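Side-chain contacts in transcobalamin-1 (Homo sapiens, PDB 4KKI), which carries vitamin B12, which it binds with femtomolar affinity and shields from the acid of the stomach: residues 334-339 and 359-364; 402-407 and 413-418. One frame throughout, in Å; residues are numbered along the deposited sequence.

Contact 1: 334-339 and 359-364; sequences ISVNYS and LSVMEK. With NAG (2-acetamido-2-deoxy-beta-D-glucopyranose), chain H.
Strand 334-339 passes helix segment 359-364 with axes 9.8 Å apart at their nearest and N-to-C directions 69° apart, and the backbones come nearest at Tyr338 and Val361, whose CA atoms are 7.5 Å apart. Val336 and Tyr338, alternate residues of the strand, both turn their side chains to the helix, and Val361 answers them with one methyl each. Val361 CG1 comes in obliquely to the Tyr338 ring, 3.5 Å from Tyr338 CD1, as the two side chains run past each other in opposite directions. Val361 CG2 meets Val336 CG2 more loosely, at 4.1 Å. Within the C-terminal beta domain this is helix-on-sheet packing: helix 358-368 lies across the mixed sheet, and Leu426 and Val350 of the flanking strands also touch Val361. At the next helix residue, Met362, the far end of the tyrosine makes its contact. With CG of Tyr338 anti to its own N (chi1 178°), the ring extends far enough for Tyr338 OH to come within 3.4 Å of Met362 CG. No direct hydrogen bond joins the segments; instead a water accepts from Tyr338 OH at 2.8 Å and donates to Met362 O at 2.9 Å, bridging the phenol to the helix backbone. Asn337, between the two inward-facing residues, points away from the helix and carries N-linked NAG, its ND2 bonded to NAG C1.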
ATOM      1  N   ILE A 334     -18.634 -22.063  15.186  1.00 69.23           N
ATOM      2  CA  ILE A 334     -17.724 -22.695  14.255  1.00 60.14           C
ATOM      3  C   ILE A 334     -16.421 -23.079  14.951  1.00 51.84           C
ATOM      4  O   ILE A 334     -16.057 -22.494  15.960  1.00 50.85           O
ATOM      5  CB  ILE A 334     -17.545 -21.807  12.997  1.00 71.55           C
ATOM      6  CG1 ILE A 334     -17.735 -22.639  11.738  1.00 72.67           C
ATOM      7  CG2 ILE A 334     -16.234 -21.025  12.984  1.00 64.97           C
ATOM      8  CD1 ILE A 334     -19.037 -22.349  11.037  1.00 68.88           C
ATOM      9  N   SER A 335     -15.735 -24.074  14.411  1.00 50.87           N
ATOM     10  CA  SER A 335     -14.497 -24.555  15.021  1.00 60.45           C
ATOM     11  C   SER A 335     -13.341 -24.622  14.027  1.00 61.95           C
ATOM     12  O   SER A 335     -13.527 -24.979  12.863  1.00 51.88           O
ATOM     13  CB  SER A 335     -14.706 -25.924  15.675  1.00 69.53           C
ATOM     14  OG  SER A 335     -15.440 -25.803  16.880  1.00 76.29           O
ATOM     15  N   VAL A 336     -12.145 -24.278  14.501  1.00 56.37           N
ATOM     16  CA  VAL A 336     -10.955 -24.252  13.654  1.00 55.12           C
ATOM     17  C   VAL A 336      -9.731 -24.825  14.366  1.00 51.33           C
ATOM     18  O   VAL A 336      -9.713 -24.959  15.588  1.00 51.36           O
ATOM     19  CB  VAL A 336     -10.613 -22.815  13.213  1.00 54.70           C
ATOM     20  CG1 VAL A 336     -11.677 -22.269  12.272  1.00 48.73           C
ATOM     21  CG2 VAL A 336     -10.451 -21.916  14.431  1.00 46.50           C
ATOM     22  N   ASN A 337      -8.706 -25.151  13.587  1.00 59.70           N
ATOM     23  CA  ASN A 337      -7.431 -25.597  14.136  1.00 63.87           C
ATOM     24  C   ASN A 337      -6.445 -24.432  14.219  1.00 68.10           C
ATOM     25  O   ASN A 337      -5.690 -24.176  13.281  1.00 77.08           O
ATOM     26  CB  ASN A 337      -6.852 -26.732  13.285  1.00 75.33           C
ATOM     27  CG  ASN A 337      -5.513 -27.232  13.800  1.00 90.60           C
ATOM     28  OD1 ASN A 337      -5.240 -27.196  15.001  1.00 92.71           O
ATOM     29  ND2 ASN A 337      -4.664 -27.695  12.884  1.00 99.00           N
ATOM     30  N   TYR A 338      -6.462 -23.728  15.347  1.00 57.03           N
ATOM     31  CA  TYR A 338      -5.590 -22.575  15.550  1.00 59.65           C
ATOM     32  C   TYR A 338      -4.225 -22.975  16.095  1.00 63.99           C
ATOM     33  O   TYR A 338      -4.126 -23.605  17.148  1.00 63.12           O
ATOM     34  CB  TYR A 338      -6.245 -21.571  16.497  1.00 59.43           C
ATOM     35  CG  TYR A 338      -5.394 -20.360  16.807  1.00 59.45           C
ATOM     36  CD1 TYR A 338      -5.151 -19.393  15.841  1.00 58.38           C
ATOM     37  CD2 TYR A 338      -4.846 -20.176  18.071  1.00 54.65           C
ATOM     38  CE1 TYR A 338      -4.381 -18.281  16.120  1.00 58.28           C
ATOM     39  CE2 TYR A 338      -4.074 -19.067  18.360  1.00 61.85           C
ATOM     40  CZ  TYR A 338      -3.845 -18.122  17.380  1.00 60.89           C
ATOM     41  OH  TYR A 338      -3.080 -17.013  17.659  1.00 47.06           O
ATOM     42  N   SER A 339      -3.174 -22.596  15.377  1.00 57.79           N
ATOM     43  CA  SER A 339      -1.820 -22.934  15.791  1.00 60.58           C
ATOM     44  C   SER A 339      -0.890 -21.725  15.770  1.00 64.00           C
ATOM     45  O   SER A 339      -1.042 -20.822  14.946  1.00 64.62           O
ATOM     46  CB  SER A 339      -1.254 -24.056  14.917  1.00 52.22           C
ATOM     47  OG  SER A 339      -1.147 -23.650  13.566  1.00 64.86           O
ATOM     48  N   LEU A 359      -8.971 -12.498  14.342  1.00 50.01           N
ATOM     49  CA  LEU A 359      -8.573 -11.903  15.616  1.00 52.46           C
ATOM     50  C   LEU A 359      -9.365 -12.478  16.790  1.00 59.22           C
ATOM     51  O   LEU A 359      -8.827 -12.661  17.883  1.00 55.53           O
ATOM     52  CB  LEU A 359      -8.734 -10.382  15.574  1.00 45.72           C
ATOM     53  CG  LEU A 359      -8.269  -9.602  16.806  1.00 46.94           C
ATOM     54  CD1 LEU A 359      -6.786  -9.823  17.048  1.00 42.80           C
ATOM     55  CD2 LEU A 359      -8.573  -8.119  16.647  1.00 49.94           C
ATOM     56  N   SER A 360     -10.645 -12.755  16.561  1.00 52.54           N
ATOM     57  CA  SER A 360     -11.500 -13.320  17.597  1.00 55.37           C
ATOM     58  C   SER A 360     -10.983 -14.690  18.029  1.00 56.62           C
ATOM     59  O   SER A 360     -11.032 -15.040  19.210  1.00 50.19           O
ATOM     60  CB  SER A 360     -12.946 -13.422  17.106  1.00 54.11           C
ATOM     61  OG  SER A 360     -13.457 -12.146  16.762  1.00 60.51           O
ATOM     62  N   VAL A 361     -10.484 -15.456  17.064  1.00 55.53           N
ATOM     63  CA  VAL A 361      -9.885 -16.756  17.338  1.00 55.41           C
ATOM     64  C   VAL A 361      -8.681 -16.600  18.257  1.00 62.90           C
ATOM     65  O   VAL A 361      -8.541 -17.326  19.244  1.00 63.87           O
ATOM     66  CB  VAL A 361      -9.453 -17.458  16.033  1.00 55.07           C
ATOM     67  CG1 VAL A 361      -8.590 -18.675  16.332  1.00 51.85           C
ATOM     68  CG2 VAL A 361     -10.674 -17.848  15.211  1.00 59.55           C
ATOM     69  N   MET A 362      -7.823 -15.638  17.932  1.00 65.33           N
ATOM     70  CA  MET A 362      -6.624 -15.369  18.720  1.00 56.73           C
ATOM     71  C   MET A 362      -6.975 -14.990  20.155  1.00 50.65           C
ATOM     72  O   MET A 362      -6.321 -15.431  21.099  1.00 53.08           O
ATOM     73  CB  MET A 362      -5.796 -14.257  18.072  1.00 49.54           C
ATOM     74  CG  MET A 362      -5.292 -14.587  16.675  1.00 53.11           C
ATOM     75  SD  MET A 362      -4.262 -13.283  15.975  1.00 49.62           S
ATOM     76  CE  MET A 362      -2.949 -13.202  17.193  1.00 47.51           C
ATOM     77  N   GLU A 363      -8.013 -14.174  20.308  1.00 56.84           N
ATOM     78  CA  GLU A 363      -8.433 -13.699  21.621  1.00 65.49           C
ATOM     79  C   GLU A 363      -9.013 -14.814  22.490  1.00 66.17           C
ATOM     80  O   GLU A 363      -8.817 -14.827  23.705  1.00 61.62           O
ATOM     81  CB  GLU A 363      -9.431 -12.548  21.481  1.00 66.11           C
ATOM     82  CG  GLU A 363      -8.818 -11.281  20.905  1.00 73.65           C
ATOM     83  CD  GLU A 363      -9.830 -10.166  20.731  1.00 79.53           C
ATOM     84  OE1 GLU A 363     -11.043 -10.455  20.753  1.00 80.75           O
ATOM     85  OE2 GLU A 363      -9.409  -9.000  20.575  1.00 84.91           O
ATOM     86  N   LYS A 364      -9.728 -15.746  21.866  1.00 70.47           N
ATOM     87  CA  LYS A 364     -10.257 -16.899  22.587  1.00 77.12           C
ATOM     88  C   LYS A 364      -9.126 -17.796  23.072  1.00 73.12           C
ATOM     89  O   LYS A 364      -9.156 -18.292  24.197  1.00 69.57           O
ATOM     90  CB  LYS A 364     -11.229 -17.698  21.717  1.00 84.73           C
ATOM     91  CG  LYS A 364     -12.690 -17.340  21.933  1.00 95.09           C
ATOM     92  CD  LYS A 364     -13.094 -17.539  23.388  1.00106.39           C
ATOM     93  CE  LYS A 364     -12.934 -18.991  23.819  1.00107.96           C
ATOM     94  NZ  LYS A 364     -13.190 -19.175  25.275  1.00105.61           N
TER
HETATM   95  C1  NAG H 507      -3.807 -28.697  13.463  1.00105.77           C
HETATM   96  C2  NAG H 507      -3.788 -29.973  12.624  1.00111.68           C
HETATM   97  C3  NAG H 507      -2.898 -31.028  13.265  1.00111.53           C
HETATM   98  C4  NAG H 507      -1.519 -30.447  13.539  1.00116.09           C
HETATM   99  C5  NAG H 507      -1.618 -29.133  14.305  1.00116.47           C
HETATM  100  C6  NAG H 507      -0.235 -28.505  14.429  1.00121.70           C
HETATM  101  C7  NAG H 507      -5.568 -30.830  11.222  1.00115.44           C
HETATM  102  C8  NAG H 507      -6.635 -31.885  11.167  1.00114.99           C
HETATM  103  N2  NAG H 507      -5.130 -30.492  12.432  1.00114.18           N
HETATM  104  O3  NAG H 507      -2.778 -32.137  12.404  1.00108.06           O
HETATM  105  O4  NAG H 507      -0.758 -31.367  14.291  1.00118.17           O
HETATM  106  O5  NAG H 507      -2.489 -28.222  13.662  1.00110.29           O
HETATM  107  O6  NAG H 507      -0.352 -27.236  15.027  1.00125.99           O
HETATM  108  O7  NAG H 507      -5.138 -30.324  10.186  1.00115.22           O
HETATM  109  O   HOH W   1      -3.678 -16.013  20.198  1.00 49.79           O

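Contact 2: 402-407 and 413-418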
ATOM      1  N   TRP A 402       5.236 -11.740  12.186  1.00 41.97           N
ATOM      2  CA  TRP A 402       4.230 -12.779  12.360  1.00 44.26           C
ATOM      3  C   TRP A 402       3.350 -12.863  11.118  1.00 51.43           C
ATOM      4  O   TRP A 402       2.766 -11.867  10.688  1.00 39.34           O
ATOM      5  CB  TRP A 402       3.382 -12.517  13.608  1.00 39.18           C
ATOM      6  CG  TRP A 402       4.147 -12.649  14.893  1.00 48.84           C
ATOM      7  CD1 TRP A 402       4.653 -11.636  15.656  1.00 46.93           C
ATOM      8  CD2 TRP A 402       4.496 -13.865  15.563  1.00 51.38           C
ATOM      9  NE1 TRP A 402       5.294 -12.145  16.759  1.00 53.86           N
ATOM     10  CE2 TRP A 402       5.211 -13.516  16.726  1.00 52.68           C
ATOM     11  CE3 TRP A 402       4.274 -15.222  15.293  1.00 47.26           C
ATOM     12  CZ2 TRP A 402       5.705 -14.464  17.618  1.00 57.17           C
ATOM     13  CZ3 TRP A 402       4.766 -16.165  16.181  1.00 46.41           C
ATOM     14  CH2 TRP A 402       5.473 -15.783  17.328  1.00 49.14           C
ATOM     15  N   GLU A 403       3.265 -14.058  10.544  1.00 50.06           N
ATOM     16  CA  GLU A 403       2.511 -14.274   9.314  1.00 42.68           C
ATOM     17  C   GLU A 403       1.213 -15.024   9.596  1.00 49.49           C
ATOM     18  O   GLU A 403       1.193 -15.983  10.366  1.00 47.89           O
ATOM     19  CB  GLU A 403       3.363 -15.051   8.310  1.00 48.99           C
ATOM     20  CG  GLU A 403       2.719 -15.252   6.952  1.00 49.40           C
ATOM     21  CD  GLU A 403       3.545 -16.151   6.050  1.00 55.83           C
ATOM     22  OE1 GLU A 403       3.325 -16.130   4.821  1.00 53.87           O
ATOM     23  OE2 GLU A 403       4.413 -16.884   6.573  1.00 59.67           O
ATOM     24  N   LEU A 404       0.129 -14.578   8.970  1.00 44.62           N
ATOM     25  CA  LEU A 404      -1.170 -15.213   9.150  1.00 45.03           C
ATOM     26  C   LEU A 404      -1.457 -16.169   7.997  1.00 46.86           C
ATOM     27  O   LEU A 404      -1.349 -15.792   6.829  1.00 46.81           O
ATOM     28  CB  LEU A 404      -2.270 -14.157   9.244  1.00 41.68           C
ATOM     29  CG  LEU A 404      -2.017 -12.996  10.209  1.00 48.79           C
ATOM     30  CD1 LEU A 404      -3.221 -12.074  10.240  1.00 41.60           C
ATOM     31  CD2 LEU A 404      -1.677 -13.497  11.611  1.00 47.65           C
ATOM     32  N   LEU A 405      -1.813 -17.409   8.325  1.00 46.57           N
ATOM     33  CA  LEU A 405      -2.053 -18.419   7.298  1.00 46.28           C
ATOM     34  C   LEU A 405      -3.316 -19.235   7.541  1.00 51.68           C
ATOM     35  O   LEU A 405      -3.765 -19.392   8.677  1.00 60.91           O
ATOM     36  CB  LEU A 405      -0.855 -19.368   7.169  1.00 43.21           C
ATOM     37  CG  LEU A 405       0.510 -18.765   6.829  1.00 51.58           C
ATOM     38  CD1 LEU A 405       1.286 -18.483   8.103  1.00 54.12           C
ATOM     39  CD2 LEU A 405       1.300 -19.676   5.902  1.00 55.21           C
ATOM     40  N   SER A 406      -3.882 -19.752   6.459  1.00 61.21           N
ATOM     41  CA  SER A 406      -4.993 -20.686   6.544  1.00 69.56           C
ATOM     42  C   SER A 406      -4.741 -21.840   5.586  1.00 66.18           C
ATOM     43  O   SER A 406      -4.719 -21.653   4.371  1.00 64.30           O
ATOM     44  CB  SER A 406      -6.313 -19.997   6.202  1.00 69.84           C
ATOM     45  OG  SER A 406      -7.386 -20.924   6.218  1.00 76.02           O
ATOM     46  N   GLY A 407      -4.542 -23.032   6.139  1.00 66.00           N
ATOM     47  CA  GLY A 407      -4.249 -24.196   5.328  1.00 63.82           C
ATOM     48  C   GLY A 407      -2.894 -24.076   4.659  1.00 64.59           C
ATOM     49  O   GLY A 407      -2.689 -24.562   3.546  1.00 65.01           O
ATOM     50  N   GLN A 413      -5.815 -10.798   4.067  1.00 47.17           N
ATOM     51  CA  GLN A 413      -6.440  -9.851   4.979  1.00 47.44           C
ATOM     52  C   GLN A 413      -5.791  -9.922   6.352  1.00 46.69           C
ATOM     53  O   GLN A 413      -5.091 -10.884   6.670  1.00 36.80           O
ATOM     54  CB  GLN A 413      -7.935 -10.142   5.116  1.00 54.00           C
ATOM     55  CG  GLN A 413      -8.722 -10.056   3.823  1.00 48.64           C
ATOM     56  CD  GLN A 413     -10.178 -10.431   4.014  1.00 49.53           C
ATOM     57  OE1 GLN A 413     -11.016  -9.579   4.314  1.00 60.15           O
ATOM     58  NE2 GLN A 413     -10.486 -11.710   3.847  1.00 48.27           N
ATOM     59  N   GLY A 414      -6.035  -8.901   7.167  1.00 44.37           N
ATOM     60  CA  GLY A 414      -5.555  -8.893   8.536  1.00 44.48           C
ATOM     61  C   GLY A 414      -6.425  -9.708   9.469  1.00 48.65           C
ATOM     62  O   GLY A 414      -7.534 -10.109   9.110  1.00 45.98           O
ATOM     63  N   ALA A 415      -5.914  -9.944  10.675  1.00 38.92           N
ATOM     64  CA  ALA A 415      -6.622 -10.719  11.691  1.00 37.33           C
ATOM     65  C   ALA A 415      -7.986 -10.122  12.030  1.00 44.58           C
ATOM     66  O   ALA A 415      -8.932 -10.849  12.340  1.00 54.76           O
ATOM     67  CB  ALA A 415      -5.768 -10.839  12.948  1.00 37.83           C
ATOM     68  N   GLY A 416      -8.084  -8.798  11.959  1.00 48.67           N
ATOM     69  CA  GLY A 416      -9.317  -8.104  12.283  1.00 45.34           C
ATOM     70  C   GLY A 416     -10.388  -8.167  11.209  1.00 43.84           C
ATOM     71  O   GLY A 416     -11.531  -7.779  11.450  1.00 50.91           O
ATOM     72  N   SER A 417     -10.034  -8.662  10.027  1.00 41.63           N
ATOM     73  CA  SER A 417     -10.970  -8.651   8.903  1.00 47.96           C
ATOM     74  C   SER A 417     -11.246 -10.027   8.295  1.00 47.18           C
ATOM     75  O   SER A 417     -12.306 -10.246   7.709  1.00 53.62           O
ATOM     76  CB  SER A 417     -10.486  -7.687   7.818  1.00 45.92           C
ATOM     77  OG  SER A 417     -10.407  -6.363   8.317  1.00 62.63           O
ATOM     78  N   TYR A 418     -10.301 -10.952   8.430  1.00 42.88           N
ATOM     79  CA  TYR A 418     -10.449 -12.264   7.812  1.00 42.64           C
ATOM     80  C   TYR A 418     -11.522 -13.111   8.493  1.00 42.59           C
ATOM     81  O   TYR A 418     -11.344 -13.562   9.624  1.00 47.58           O
ATOM     82  CB  TYR A 418      -9.118 -13.018   7.795  1.00 40.81           C
ATOM     83  CG  TYR A 418      -9.192 -14.340   7.065  1.00 48.13           C
ATOM     84  CD1 TYR A 418      -9.077 -14.398   5.682  1.00 45.62           C
ATOM     85  CD2 TYR A 418      -9.384 -15.531   7.757  1.00 46.24           C
ATOM     86  CE1 TYR A 418      -9.148 -15.604   5.007  1.00 44.72           C
ATOM     87  CE2 TYR A 418      -9.457 -16.741   7.091  1.00 47.83           C
ATOM     88  CZ  TYR A 418      -9.337 -16.770   5.716  1.00 49.50           C
ATOM     89  OH  TYR A 418      -9.407 -17.970   5.048  1.00 53.93           O
TER
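Apolar contact is concentrated at Leu404, where a single methyl, CD1, reaches the loop 413-418. Leu404 CD1 lies 3.5 Å from Ala415 N, with Gly414 C a little further off. The methyl pair Leu404 CD1 and Ala415 CB is 3.9 Å apart. The leucine thus packs against backbone as much as against side chain. Its extended outer chain (chi2 -177°) carries CD1 forward from the strand to the bend of the loop, and Phe358 of helix 358-368 touches both Leu404 and Ala415.

Polar groups meet at Ser406 and Tyr418, but not by a direct bond: Ser406 OG and Tyr418 OH are 3.8 Å apart. Each hydroxyl is instead hydrogen-bonded to Glu424 OE1, so one carboxylate oxygen holds both and joins strand to loop through a third residue. Ser406 CB also approaches Tyr418 OH, at 3.9 Å.

Backbone bonds shape the loop itself. Gly414 O accepts from both Ser417 N and Tyr418 N, each at 3.0 Å, which folds 414-418 into a compact turn and presents Ala415 to the leucine.

Trp402 O and Leu404 N hydrogen-bond to the corrinoid, while Gln413 and Gly414 line the same pocket. Strand 400-406 and the loop that follows strand 409-410 thus form part of the beta-domain side of the cyanocobalamin site, which the alpha domain completes.

How the contacts relate
Along the chain the two contacts follow in series, neither nesting nor crossing. Contact 1 closes first: strand 333-341 runs into strand 345-353, and the chain then returns as helix 358-368 to pack on the sheet it has just left. After the small sheet of strands 375-379, 384-389 and 392-393, contact 2 closes a shorter loop, from strand 400-406 through strand 409-410 to 413-418. Their centres lie 11 Å apart. The helix joins them: Leu359 N probably hydrogen-bonds to Ala415 O (2.6 Å), and Met362 SD packs on Ala415 CB. Strand 426-432 lies between 333-341 and 400-406, completing the shared sheet.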